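Local coordinates for leucine aminopeptidase (Legionella pneumophila, PDB 5GNE), which probably acts as a zinc-dependent aminopeptidase of peptidase family M28, removing residues from the N-terminus of peptides, at residues L20-R25 / I36-I40; V12-Y17 / Q29-S34; I96-V102 / E296-Y301. One frame throughout, in Å; residues are numbered along the deposited sequence.

Contact 1. Residues L20-R25 / I36-I40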
ATOM      1  N   LEU A  20     -17.267  11.680 -16.989  1.00 48.71           N
ATOM      2  CA  LEU A  20     -17.991  10.414 -16.845  1.00 52.28           C
ATOM      3  C   LEU A  20     -19.500  10.590 -16.811  1.00 54.21           C
ATOM      4  O   LEU A  20     -20.236   9.599 -16.753  1.00 60.57           O
ATOM      5  CB  LEU A  20     -17.553   9.669 -15.577  1.00 49.41           C
ATOM      6  CG  LEU A  20     -16.121   9.160 -15.573  1.00 46.94           C
ATOM      7  CD1 LEU A  20     -15.760   8.641 -14.196  1.00 42.90           C
ATOM      8  CD2 LEU A  20     -15.958   8.090 -16.621  1.00 46.44           C
ATOM      9  N   LYS A  21     -19.929  11.846 -16.732  1.00 54.20           N
ATOM     10  CA  LYS A  21     -21.331  12.250 -16.591  1.00 50.69           C
ATOM     11  C   LYS A  21     -22.321  11.388 -17.347  1.00 56.73           C
ATOM     12  O   LYS A  21     -23.296  10.906 -16.788  1.00 56.04           O
ATOM     13  CB  LYS A  21     -21.495  13.688 -17.080  1.00 59.69           C
ATOM     14  CG  LYS A  21     -22.055  14.646 -16.067  1.00 65.98           C
ATOM     15  CD  LYS A  21     -22.543  15.921 -16.744  1.00 69.68           C
ATOM     16  CE  LYS A  21     -21.505  16.488 -17.684  1.00 74.50           C
ATOM     17  NZ  LYS A  21     -21.882  17.866 -18.113  1.00 85.98           N
ATOM     18  N   ASP A  22     -22.074  11.238 -18.642  1.00 65.00           N
ATOM     19  CA  ASP A  22     -23.034  10.612 -19.537  1.00 61.08           C
ATOM     20  C   ASP A  22     -23.178   9.123 -19.282  1.00 56.44           C
ATOM     21  O   ASP A  22     -24.161   8.520 -19.710  1.00 56.59           O
ATOM     22  CB  ASP A  22     -22.673  10.917 -20.992  1.00 69.24           C
ATOM     23  CG  ASP A  22     -22.869  12.394 -21.336  1.00 80.36           C
ATOM     24  OD1 ASP A  22     -23.713  13.051 -20.682  1.00 78.19           O
ATOM     25  OD2 ASP A  22     -22.170  12.911 -22.230  1.00 90.58           O
ATOM     26  N   LYS A  23     -22.207   8.521 -18.603  1.00 58.53           N
ATOM     27  CA  LYS A  23     -22.302   7.096 -18.308  1.00 57.16           C
ATOM     28  C   LYS A  23     -22.595   6.823 -16.825  1.00 60.01           C
ATOM     29  O   LYS A  23     -22.743   5.678 -16.412  1.00 65.82           O
ATOM     30  CB  LYS A  23     -21.030   6.372 -18.750  1.00 59.53           C
ATOM     31  CG  LYS A  23     -20.636   6.604 -20.211  1.00 66.20           C
ATOM     32  CD  LYS A  23     -19.995   5.345 -20.801  1.00 84.16           C
ATOM     33  CE  LYS A  23     -19.438   5.530 -22.218  1.00 85.75           C
ATOM     34  NZ  LYS A  23     -18.308   4.569 -22.497  1.00 83.20           N
ATOM     35  N   ALA A  24     -22.719   7.880 -16.032  1.00 60.04           N
ATOM     36  CA  ALA A  24     -22.849   7.729 -14.588  1.00 49.52           C
ATOM     37  C   ALA A  24     -24.182   8.235 -14.087  1.00 54.34           C
ATOM     38  O   ALA A  24     -24.838   9.039 -14.736  1.00 66.42           O
ATOM     39  CB  ALA A  24     -21.719   8.457 -13.873  1.00 44.46           C
ATOM     40  N   ARG A  25     -24.560   7.742 -12.917  1.00 48.47           N
ATOM     41  CA  ARG A  25     -25.677   8.233 -12.138  1.00 43.91           C
ATOM     42  C   ARG A  25     -25.123   8.985 -10.940  1.00 43.17           C
ATOM     43  O   ARG A  25     -24.346   8.428 -10.158  1.00 50.96           O
ATOM     44  CB  ARG A  25     -26.558   7.078 -11.676  1.00 49.70           C
ATOM     45  CG  ARG A  25     -27.775   7.493 -10.890  1.00 68.98           C
ATOM     46  CD  ARG A  25     -28.555   6.265 -10.453  1.00 89.87           C
ATOM     47  NE  ARG A  25     -29.038   5.479 -11.590  1.00108.09           N
ATOM     48  CZ  ARG A  25     -30.160   5.722 -12.262  1.00121.23           C
ATOM     49  NH1 ARG A  25     -30.939   6.745 -11.926  1.00123.57           N
ATOM     50  NH2 ARG A  25     -30.508   4.942 -13.280  1.00124.28           N
ATOM     51  N   ILE A  36     -20.879   8.484  -7.215  1.00 33.19           N
ATOM     52  CA  ILE A  36     -21.617   8.046  -8.392  1.00 33.60           C
ATOM     53  C   ILE A  36     -21.750   6.542  -8.531  1.00 39.28           C
ATOM     54  O   ILE A  36     -21.013   5.760  -7.936  1.00 37.90           O
ATOM     55  CB  ILE A  36     -20.973   8.567  -9.698  1.00 31.00           C
ATOM     56  CG1 ILE A  36     -19.556   8.019  -9.856  1.00 37.30           C
ATOM     57  CG2 ILE A  36     -20.964  10.089  -9.736  1.00 30.73           C
ATOM     58  CD1 ILE A  36     -18.914   8.343 -11.248  1.00 37.84           C
ATOM     59  N   ALA A  37     -22.720   6.152  -9.342  1.00 35.97           N
ATOM     60  CA  ALA A  37     -22.857   4.770  -9.737  1.00 37.41           C
ATOM     61  C   ALA A  37     -22.574   4.682 -11.226  1.00 45.68           C
ATOM     62  O   ALA A  37     -23.144   5.424 -12.029  1.00 48.34           O
ATOM     63  CB  ALA A  37     -24.254   4.248  -9.408  1.00 33.79           C
ATOM     64  N   ILE A  38     -21.677   3.776 -11.587  1.00 42.14           N
ATOM     65  CA  ILE A  38     -21.227   3.673 -12.958  1.00 43.61           C
ATOM     66  C   ILE A  38     -20.729   2.247 -13.157  1.00 50.82           C
ATOM     67  O   ILE A  38     -20.024   1.695 -12.312  1.00 56.89           O
ATOM     68  CB  ILE A  38     -20.114   4.728 -13.297  1.00 45.95           C
ATOM     69  CG1 ILE A  38     -19.888   4.815 -14.813  1.00 48.73           C
ATOM     70  CG2 ILE A  38     -18.791   4.446 -12.562  1.00 32.18           C
ATOM     71  CD1 ILE A  38     -18.814   5.800 -15.201  1.00 54.46           C
ATOM     72  N   PRO A  39     -21.143   1.616 -14.254  1.00 47.19           N
ATOM     73  CA  PRO A  39     -20.652   0.262 -14.458  1.00 52.84           C
ATOM     74  C   PRO A  39     -19.313   0.353 -15.163  1.00 52.67           C
ATOM     75  O   PRO A  39     -19.248   0.693 -16.343  1.00 60.08           O
ATOM     76  CB  PRO A  39     -21.747  -0.385 -15.308  1.00 51.56           C
ATOM     77  CG  PRO A  39     -22.477   0.784 -15.965  1.00 52.14           C
ATOM     78  CD  PRO A  39     -21.961   2.073 -15.388  1.00 48.35           C
ATOM     79  N   ILE A  40     -18.247   0.092 -14.419  1.00 51.24           N
ATOM     80  CA  ILE A  40     -16.903   0.199 -14.952  1.00 53.75           C
ATOM     81  C   ILE A  40     -16.607  -0.938 -15.937  1.00 54.78           C
ATOM     82  O   ILE A  40     -16.482  -2.095 -15.542  1.00 57.84           O
ATOM     83  CB  ILE A  40     -15.872   0.181 -13.825  1.00 53.63           C
ATOM     84  CG1 ILE A  40     -16.145   1.336 -12.864  1.00 45.61           C
ATOM     85  CG2 ILE A  40     -14.435   0.242 -14.412  1.00 50.07           C
ATOM     86  CD1 ILE A  40     -15.264   1.340 -11.630  1.00 48.27           C
TER

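Contact 2. Residues V12-Y17 / Q29-S34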
ATOM      1  N   VAL A  12     -15.351  10.217  -6.999  1.00 32.64           N
ATOM      2  CA  VAL A  12     -14.397  10.867  -7.897  1.00 32.02           C
ATOM      3  C   VAL A  12     -14.360  12.378  -7.727  1.00 34.39           C
ATOM      4  O   VAL A  12     -15.317  12.982  -7.290  1.00 41.22           O
ATOM      5  CB  VAL A  12     -14.730  10.563  -9.345  1.00 35.31           C
ATOM      6  CG1 VAL A  12     -14.599   9.057  -9.589  1.00 32.24           C
ATOM      7  CG2 VAL A  12     -16.145  11.052  -9.642  1.00 28.76           C
ATOM      8  N   SER A  13     -13.247  13.000  -8.105  1.00 41.02           N
ATOM      9  CA  SER A  13     -13.185  14.473  -8.174  1.00 34.97           C
ATOM     10  C   SER A  13     -14.228  14.971  -9.163  1.00 36.40           C
ATOM     11  O   SER A  13     -14.585  14.274 -10.124  1.00 34.80           O
ATOM     12  CB  SER A  13     -11.831  14.951  -8.627  1.00 30.51           C
ATOM     13  OG  SER A  13     -11.710  14.636 -10.003  1.00 45.32           O
ATOM     14  N   ASN A  14     -14.737  16.168  -8.941  1.00 31.62           N
ATOM     15  CA  ASN A  14     -15.654  16.727  -9.924  1.00 32.63           C
ATOM     16  C   ASN A  14     -15.048  16.785 -11.321  1.00 33.07           C
ATOM     17  O   ASN A  14     -15.743  16.621 -12.327  1.00 39.34           O
ATOM     18  CB  ASN A  14     -16.162  18.070  -9.442  1.00 34.16           C
ATOM     19  CG  ASN A  14     -17.171  17.909  -8.308  1.00 36.56           C
ATOM     20  OD1 ASN A  14     -17.700  16.810  -8.098  1.00 40.15           O
ATOM     21  ND2 ASN A  14     -17.419  18.963  -7.565  1.00 37.53           N
ATOM     22  N   CYS A  15     -13.734  16.950 -11.372  1.00 38.76           N
ATOM     23  CA  CYS A  15     -12.981  16.887 -12.613  1.00 39.07           C
ATOM     24  C   CYS A  15     -13.260  15.604 -13.375  1.00 33.86           C
ATOM     25  O   CYS A  15     -13.638  15.607 -14.533  1.00 52.91           O
ATOM     26  CB  CYS A  15     -11.479  17.016 -12.321  1.00 39.53           C
ATOM     27  SG  CYS A  15     -10.432  17.075 -13.770  1.00 67.03           S
ATOM     28  N   LEU A  16     -13.065  14.489 -12.708  1.00 40.88           N
ATOM     29  CA  LEU A  16     -13.312  13.191 -13.316  1.00 38.02           C
ATOM     30  C   LEU A  16     -14.806  12.997 -13.599  1.00 37.25           C
ATOM     31  O   LEU A  16     -15.180  12.408 -14.610  1.00 40.29           O
ATOM     32  CB  LEU A  16     -12.793  12.109 -12.395  1.00 48.31           C
ATOM     33  CG  LEU A  16     -12.498  10.713 -12.926  1.00 54.09           C
ATOM     34  CD1 LEU A  16     -11.934  10.839 -14.326  1.00 43.50           C
ATOM     35  CD2 LEU A  16     -11.515  10.042 -11.969  1.00 46.05           C
ATOM     36  N   TYR A  17     -15.667  13.514 -12.728  1.00 39.18           N
ATOM     37  CA  TYR A  17     -17.105  13.362 -12.957  1.00 41.45           C
ATOM     38  C   TYR A  17     -17.540  13.911 -14.310  1.00 49.34           C
ATOM     39  O   TYR A  17     -18.304  13.262 -15.029  1.00 46.02           O
ATOM     40  CB  TYR A  17     -17.927  14.037 -11.869  1.00 40.92           C
ATOM     41  CG  TYR A  17     -19.405  14.009 -12.187  1.00 41.48           C
ATOM     42  CD1 TYR A  17     -20.091  12.792 -12.271  1.00 49.67           C
ATOM     43  CD2 TYR A  17     -20.123  15.183 -12.425  1.00 42.66           C
ATOM     44  CE1 TYR A  17     -21.458  12.742 -12.576  1.00 42.01           C
ATOM     45  CE2 TYR A  17     -21.501  15.144 -12.729  1.00 44.15           C
ATOM     46  CZ  TYR A  17     -22.152  13.919 -12.800  1.00 43.04           C
ATOM     47  OH  TYR A  17     -23.506  13.853 -13.091  1.00 46.29           O
ATOM     48  N   GLN A  29     -23.216  14.979  -4.405  1.00 38.98           N
ATOM     49  CA  GLN A  29     -22.167  15.842  -4.918  1.00 39.43           C
ATOM     50  C   GLN A  29     -21.814  16.947  -3.957  1.00 38.57           C
ATOM     51  O   GLN A  29     -22.673  17.430  -3.260  1.00 45.36           O
ATOM     52  CB  GLN A  29     -22.584  16.455  -6.249  1.00 45.23           C
ATOM     53  CG  GLN A  29     -21.405  16.932  -7.103  1.00 47.10           C
ATOM     54  CD  GLN A  29     -21.841  17.322  -8.490  1.00 41.25           C
ATOM     55  OE1 GLN A  29     -22.681  18.207  -8.656  1.00 43.26           O
ATOM     56  NE2 GLN A  29     -21.281  16.657  -9.503  1.00 39.34           N
ATOM     57  N   SER A  30     -20.533  17.320  -3.910  1.00 43.41           N
ATOM     58  CA  SER A  30     -20.055  18.467  -3.124  1.00 36.44           C
ATOM     59  C   SER A  30     -19.394  19.477  -4.063  1.00 37.84           C
ATOM     60  O   SER A  30     -19.384  19.286  -5.264  1.00 43.34           O
ATOM     61  CB  SER A  30     -19.061  18.022  -2.049  1.00 48.92           C
ATOM     62  OG  SER A  30     -17.796  17.649  -2.627  1.00 52.58           O
ATOM     63  N   ASP A  31     -18.842  20.560  -3.541  1.00 42.83           N
ATOM     64  CA  ASP A  31     -18.160  21.513  -4.411  1.00 48.18           C
ATOM     65  C   ASP A  31     -16.964  20.856  -5.150  1.00 45.86           C
ATOM     66  O   ASP A  31     -16.598  21.316  -6.227  1.00 43.89           O
ATOM     67  CB  ASP A  31     -17.752  22.781  -3.647  1.00 58.64           C
ATOM     68  CG  ASP A  31     -16.809  22.519  -2.496  1.00 75.64           C
ATOM     69  OD1 ASP A  31     -16.797  21.393  -1.966  1.00 88.43           O
ATOM     70  OD2 ASP A  31     -16.109  23.473  -2.089  1.00 81.02           O
ATOM     71  N   HIS A  32     -16.357  19.813  -4.573  1.00 39.28           N
ATOM     72  CA  HIS A  32     -15.158  19.189  -5.166  1.00 41.55           C
ATOM     73  C   HIS A  32     -15.289  17.708  -5.599  1.00 44.45           C
ATOM     74  O   HIS A  32     -14.557  17.264  -6.492  1.00 42.15           O
ATOM     75  CB  HIS A  32     -13.984  19.292  -4.193  1.00 35.70           C
ATOM     76  CG  HIS A  32     -13.599  20.703  -3.872  1.00 61.29           C
ATOM     77  ND1 HIS A  32     -13.214  21.603  -4.845  1.00 54.53           N
ATOM     78  CD2 HIS A  32     -13.506  21.359  -2.691  1.00 57.64           C
ATOM     79  CE1 HIS A  32     -12.926  22.763  -4.276  1.00 55.69           C
ATOM     80  NE2 HIS A  32     -13.089  22.639  -2.972  1.00 53.42           N
ATOM     81  N   PHE A  33     -16.214  16.948  -5.010  1.00 44.27           N
ATOM     82  CA  PHE A  33     -16.300  15.522  -5.326  1.00 41.86           C
ATOM     83  C   PHE A  33     -17.723  15.075  -5.626  1.00 47.13           C
ATOM     84  O   PHE A  33     -18.708  15.738  -5.214  1.00 44.42           O
ATOM     85  CB  PHE A  33     -15.715  14.668  -4.186  1.00 30.46           C
ATOM     86  CG  PHE A  33     -14.242  14.909  -3.945  1.00 32.48           C
ATOM     87  CD1 PHE A  33     -13.284  14.206  -4.649  1.00 38.74           C
ATOM     88  CD2 PHE A  33     -13.822  15.868  -3.040  1.00 34.07           C
ATOM     89  CE1 PHE A  33     -11.926  14.440  -4.442  1.00 42.21           C
ATOM     90  CE2 PHE A  33     -12.468  16.117  -2.824  1.00 32.50           C
ATOM     91  CZ  PHE A  33     -11.517  15.400  -3.528  1.00 31.72           C
ATOM     92  N   SER A  34     -17.807  13.967  -6.365  1.00 38.38           N
ATOM     93  CA  SER A  34     -19.064  13.302  -6.690  1.00 38.76           C
ATOM     94  C   SER A  34     -19.087  11.838  -6.269  1.00 35.65           C
ATOM     95  O   SER A  34     -18.094  11.120  -6.430  1.00 39.27           O
ATOM     96  CB  SER A  34     -19.334  13.396  -8.193  1.00 31.83           C
ATOM     97  OG  SER A  34     -19.407  14.768  -8.579  1.00 36.11           O
TER

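Contact 3. Residues I96-V102 / E296-Y301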
ATOM      1  N   ILE A  96      13.237   7.013  19.897  1.00 45.63           N
ATOM      2  CA  ILE A  96      14.207   6.264  19.090  1.00 50.40           C
ATOM      3  C   ILE A  96      15.426   5.832  19.965  1.00 57.51           C
ATOM      4  O   ILE A  96      16.321   6.622  20.214  1.00 60.20           O
ATOM      5  CB  ILE A  96      14.645   7.105  17.892  1.00 46.92           C
ATOM      6  CG1 ILE A  96      13.435   7.410  17.006  1.00 50.71           C
ATOM      7  CG2 ILE A  96      15.665   6.372  17.068  1.00 53.03           C
ATOM      8  CD1 ILE A  96      13.745   8.337  15.843  1.00 47.26           C
ATOM      9  N   ASN A  97      15.451   4.591  20.441  1.00 59.79           N
ATOM     10  CA  ASN A  97      16.331   4.219  21.561  1.00 60.74           C
ATOM     11  C   ASN A  97      16.918   2.802  21.478  1.00 54.62           C
ATOM     12  O   ASN A  97      17.315   2.206  22.488  1.00 55.94           O
ATOM     13  CB  ASN A  97      15.526   4.408  22.858  1.00 57.81           C
ATOM     14  CG  ASN A  97      14.169   3.751  22.779  1.00 54.60           C
ATOM     15  OD1 ASN A  97      13.802   3.158  21.750  1.00 67.71           O
ATOM     16  ND2 ASN A  97      13.381   3.924  23.816  1.00 53.04           N
ATOM     17  N   HIS A  98      16.870   2.265  20.275  1.00 57.11           N
ATOM     18  CA  HIS A  98      17.175   0.891  19.930  1.00 55.52           C
ATOM     19  C   HIS A  98      18.244   0.741  18.853  1.00 56.44           C
ATOM     20  O   HIS A  98      18.159  -0.168  18.003  1.00 57.97           O
ATOM     21  CB  HIS A  98      15.802   0.333  19.524  1.00 63.38           C
ATOM     22  CG  HIS A  98      14.874   0.240  20.687  1.00 68.97           C
ATOM     23  ND1 HIS A  98      13.787  -0.588  20.719  1.00 85.56           N
ATOM     24  CD2 HIS A  98      15.115   0.544  21.989  1.00 66.89           C
ATOM     25  CE1 HIS A  98      13.234  -0.551  21.910  1.00 59.78           C
ATOM     26  NE2 HIS A  98      14.085   0.058  22.727  1.00 62.22           N
ATOM     27  N   GLU A  99      19.300   1.545  18.930  1.00 51.62           N
ATOM     28  CA  GLU A  99      20.289   1.608  17.860  1.00 51.31           C
ATOM     29  C   GLU A  99      20.984   0.265  17.630  1.00 61.71           C
ATOM     30  O   GLU A  99      21.205  -0.134  16.484  1.00 63.18           O
ATOM     31  CB  GLU A  99      21.346   2.686  18.147  1.00 65.02           C
ATOM     32  CG  GLU A  99      22.533   2.617  17.163  1.00103.90           C
ATOM     33  CD  GLU A  99      23.394   3.881  17.122  1.00114.97           C
ATOM     34  OE1 GLU A  99      22.937   4.956  17.588  1.00121.83           O
ATOM     35  OE2 GLU A  99      24.504   3.806  16.547  1.00111.13           O
ATOM     36  N   ALA A 100      21.306  -0.460  18.700  1.00 52.75           N
ATOM     37  CA  ALA A 100      22.003  -1.738  18.525  1.00 44.31           C
ATOM     38  C   ALA A 100      21.143  -2.702  17.745  1.00 50.21           C
ATOM     39  O   ALA A 100      21.620  -3.351  16.812  1.00 50.34           O
ATOM     40  CB  ALA A 100      22.373  -2.323  19.843  1.00 40.88           C
ATOM     41  N   GLN A 101      19.870  -2.795  18.119  1.00 52.88           N
ATOM     42  CA  GLN A 101      18.983  -3.722  17.434  1.00 50.68           C
ATOM     43  C   GLN A 101      18.766  -3.333  15.975  1.00 48.95           C
ATOM     44  O   GLN A 101      18.808  -4.188  15.087  1.00 55.98           O
ATOM     45  CB  GLN A 101      17.643  -3.836  18.165  1.00 53.14           C
ATOM     46  CG  GLN A 101      17.732  -4.488  19.558  1.00 60.62           C
ATOM     47  CD  GLN A 101      18.038  -3.527  20.689  1.00 66.24           C
ATOM     48  OE1 GLN A 101      18.622  -2.455  20.501  1.00 66.58           O
ATOM     49  NE2 GLN A 101      17.655  -3.927  21.890  1.00 70.36           N
ATOM     50  N   VAL A 102      18.587  -2.043  15.720  1.00 46.01           N
ATOM     51  CA  VAL A 102      18.376  -1.557  14.367  1.00 42.20           C
ATOM     52  C   VAL A 102      19.585  -1.923  13.488  1.00 55.85           C
ATOM     53  O   VAL A 102      19.427  -2.415  12.369  1.00 60.07           O
ATOM     54  CB  VAL A 102      18.117  -0.025  14.373  1.00 55.75           C
ATOM     55  CG1 VAL A 102      18.151   0.555  12.960  1.00 34.69           C
ATOM     56  CG2 VAL A 102      16.764   0.284  15.067  1.00 43.42           C
ATOM     57  N   GLU A 296      12.773  11.133  11.024  1.00 45.40           N
ATOM     58  CA  GLU A 296      13.938  11.011  11.891  1.00 55.99           C
ATOM     59  C   GLU A 296      14.597   9.638  11.799  1.00 55.21           C
ATOM     60  O   GLU A 296      15.790   9.515  12.049  1.00 56.06           O
ATOM     61  CB  GLU A 296      13.566  11.213  13.355  1.00 57.49           C
ATOM     62  CG  GLU A 296      12.489  12.217  13.626  1.00 72.10           C
ATOM     63  CD  GLU A 296      12.095  12.240  15.087  1.00 84.53           C
ATOM     64  OE1 GLU A 296      11.577  11.221  15.601  1.00 90.83           O
ATOM     65  OE2 GLU A 296      12.299  13.285  15.724  1.00 90.15           O
ATOM     66  N   LEU A 297      13.843   8.623  11.381  1.00 51.04           N
ATOM     67  CA  LEU A 297      14.438   7.313  11.166  1.00 46.11           C
ATOM     68  C   LEU A 297      15.349   7.402   9.949  1.00 51.37           C
ATOM     69  O   LEU A 297      16.482   6.898   9.957  1.00 51.59           O
ATOM     70  CB  LEU A 297      13.364   6.230  10.990  1.00 41.57           C
ATOM     71  CG  LEU A 297      12.386   5.881  12.143  1.00 43.21           C
ATOM     72  CD1 LEU A 297      11.318   4.939  11.619  1.00 33.33           C
ATOM     73  CD2 LEU A 297      13.043   5.271  13.372  1.00 41.39           C
ATOM     74  N   LEU A 298      14.874   8.102   8.921  1.00 49.90           N
ATOM     75  CA  LEU A 298      15.669   8.273   7.705  1.00 44.42           C
ATOM     76  C   LEU A 298      16.976   9.010   7.989  1.00 55.46           C
ATOM     77  O   LEU A 298      18.058   8.597   7.551  1.00 68.29           O
ATOM     78  CB  LEU A 298      14.865   9.022   6.644  1.00 48.20           C
ATOM     79  CG  LEU A 298      13.892   8.189   5.794  1.00 46.94           C
ATOM     80  CD1 LEU A 298      13.154   9.052   4.784  1.00 50.06           C
ATOM     81  CD2 LEU A 298      14.632   7.059   5.092  1.00 38.74           C
ATOM     82  N   THR A 299      16.882  10.100   8.730  1.00 50.29           N
ATOM     83  CA  THR A 299      18.068  10.861   9.053  1.00 58.84           C
ATOM     84  C   THR A 299      18.992  10.093  10.004  1.00 60.40           C
ATOM     85  O   THR A 299      20.193   9.942   9.729  1.00 52.13           O
ATOM     86  CB  THR A 299      17.690  12.230   9.632  1.00 52.60           C
ATOM     87  OG1 THR A 299      17.131  13.021   8.573  1.00 65.78           O
ATOM     88  CG2 THR A 299      18.923  12.947  10.162  1.00 51.44           C
ATOM     89  N   ARG A 300      18.432   9.588  11.099  1.00 58.13           N
ATOM     90  CA  ARG A 300      19.241   8.928  12.115  1.00 60.47           C
ATOM     91  C   ARG A 300      19.826   7.593  11.659  1.00 55.69           C
ATOM     92  O   ARG A 300      20.964   7.283  11.983  1.00 60.68           O
ATOM     93  CB  ARG A 300      18.426   8.714  13.385  1.00 67.48           C
ATOM     94  CG  ARG A 300      19.174   7.946  14.436  1.00 77.77           C
ATOM     95  CD  ARG A 300      18.895   8.490  15.812  1.00 87.20           C
ATOM     96  NE  ARG A 300      19.883   8.002  16.761  1.00 95.36           N
ATOM     97  CZ  ARG A 300      19.893   8.320  18.047  1.00105.19           C
ATOM     98  NH1 ARG A 300      18.952   9.124  18.531  1.00103.15           N
ATOM     99  NH2 ARG A 300      20.837   7.830  18.846  1.00109.91           N
ATOM    100  N   TYR A 301      19.061   6.795  10.921  1.00 53.81           N
ATOM    101  CA  TYR A 301      19.513   5.433  10.611  1.00 53.47           C
ATOM    102  C   TYR A 301      19.838   5.185   9.144  1.00 55.68           C
ATOM    103  O   TYR A 301      20.891   4.629   8.832  1.00 59.19           O
ATOM    104  CB  TYR A 301      18.472   4.401  11.059  1.00 52.11           C
ATOM    105  CG  TYR A 301      18.299   4.287  12.557  1.00 46.47           C
ATOM    106  CD1 TYR A 301      19.394   4.044  13.376  1.00 45.53           C
ATOM    107  CD2 TYR A 301      17.037   4.362  13.146  1.00 41.59           C
ATOM    108  CE1 TYR A 301      19.247   3.917  14.746  1.00 49.20           C
ATOM    109  CE2 TYR A 301      16.887   4.231  14.517  1.00 43.70           C
ATOM    110  CZ  TYR A 301      18.000   4.002  15.309  1.00 44.16           C
ATOM    111  OH  TYR A 301      17.880   3.865  16.671  1.00 55.02           O
TER
HETATM  112  O   HOH W   1      21.980   6.876  15.482  1.00 58.92           O

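Contact 1. Residues L20-R25 / I36-I40
Ile38 lays its CD1 methyl across the Leu20 side chain at about a right angle, against Leu20 CB and CD2; Leu20 CD2 lies 3.9 Å from Ile38 CD1. CG1 of Ile38 stands anti to the backbone N (chi1 -167°), a setting that also carries this methylene over the peptide carbonyl of Lys23, with Ile38 CG1 3.4 Å from Lys23 O. Two residues earlier in the strand, Ile36 brings its CD1 against the methyl of Ala24 (Ala24 CB to Ile36 CD1 3.8 Å). Ala24 CB also touches Ile38 CB, at 4.1 Å, so this one methyl meets both isoleucines. The Leu20 side chain joins this cluster from the helix 14-20 side. Beyond it the chain turns back on itself, Lys23 N bonding to Leu20 O, and enters strand 25-29. There Arg25 and Ala37 form an antiparallel hydrogen-bonded pair. Arg25 N donates to Ala37 O at 2.9 Å and Ala37 N returns the bond to Arg25 O at 2.9 Å; both are nearly straight (173° and 166°), and each donor lies in the plane of its carbonyl. The CB atoms of this pair share the face turned from the isoleucines, while the arginine chain bends at chi3 and leads away. Strand 33-38 continues the sheet on its other edge through backbone bonds to strand 8-13. Ile10 of that strand touches both isoleucines, and Leu48 and Ile44 of helix 42-55 meet Leu20 and Ile38. The contact thus ties the helix-to-strand loop to the base of the hairpin 25-38. Its polar part is backbone alone, two reciprocal bonds that fix the register, whereas the side chains meet by aliphatic packing, which implies cohesion by shape and burial rather than by charge.

Contact 2. Residues V12-Y17 / Q29-S34
Asn14, the first residue of helix 14-20, grips the turn 30-33 of the neighbouring hairpin with both its backbone and its amide. Its N donates to His32 O at 2.7 Å. CG lies anti to the carbonyl carbon (chi1 -74°), which sets the amide against the turn: ND2 reaches Ser30 O at 3.0 Å, with the acceptor in the amide plane, and adds a weak bond to Asp31 O. Asn14 OD1 accepts from Ser34 OG at 2.7 Å. That same OG receives Gln29 NE2 at 2.8 Å, so the serine relays a chain from glutamine to asparagine beside Tyr17, whose ring crosses the Gln29 amide at nearly a right angle. Within the turn Ser30 OG accepts from His32 N (an ST turn) and Phe33 N (an ST motif). Strands 8-13 and 33-38 pair antiparallel at Val12 and Ser34, where Ser34 N meets Val12 O at 2.8 Å and Val12 N bonds Ser34 O. Separately, Ser13 is the N-cap: its OG accepts Leu16 N at 3.0 Å and bonds Cys55 O, next to the Cys15-Cys55 disulfide. With both ends of its amide engaged, Asn14 has its flip state fixed, and polar bonds hold the helix start to strand and turn.

Contact 3. Residues I96-V102 / E296-Y301
Val102 lies over one face of the Tyr301 ring where the loop and first turn of helix 99-106 pack on helix 288-302 of the M28 peptidase fold, away from the zinc ions. The aromatic interaction is CH-pi: Val102 CG1 sits 3.7 Å from the ring centroid, 11° off its normal, while CG of the preceding Arg300 covers the opposite face, clamping the ring between two aliphatic groups. Apolar packing continues through Ile96, in the loop before helix 99-106. Its CG2 stands anti to the backbone N and comes within 3.5 Å of Tyr301 CE2; its other branch ends on Leu297, with Ile96 CD1 4.0 Å from Leu297 CD2. That same methyl touches the Glu296 side chain at CB and OE1. Polar contacts are few. Tyr301 OH bonds Glu371 of helix 355-373, whose carboxylate also takes the backbone N-H groups of Asn97 and His98, so a third helix joins the two segments. Glu99 and Arg300 form a long salt bridge, OE1 to NH2 3.8 Å, their planes almost perpendicular. A water closes the gap in the guanidinium plane, accepting from Arg300 NE at 2.7 Å and donating to Glu99 OE1 at 3.0 Å.

In the fold
Contacts 1 and 2 are neighbours in the small N-terminal sheet unit: their centres lie 12 Å apart, both use strand 33-38, and their segments alternate along the chain. They also touch directly, Ile36 CG2 resting 3.8 Å from Tyr17 CD1, which continues the apolar packing between the sheet and helix 14-20. Contact 3 stands on the other side of the chain's centre, its centre about 49 Å from that of contact 1 and 42 Å from that of contact 2, and joins the loop and helix start of 96-102 to helix 288-302. None of the three reaches the two zinc sites (His191, Asp204 and Asp266; Asp204, Glu239 and His344); all are structural contacts away from the active site.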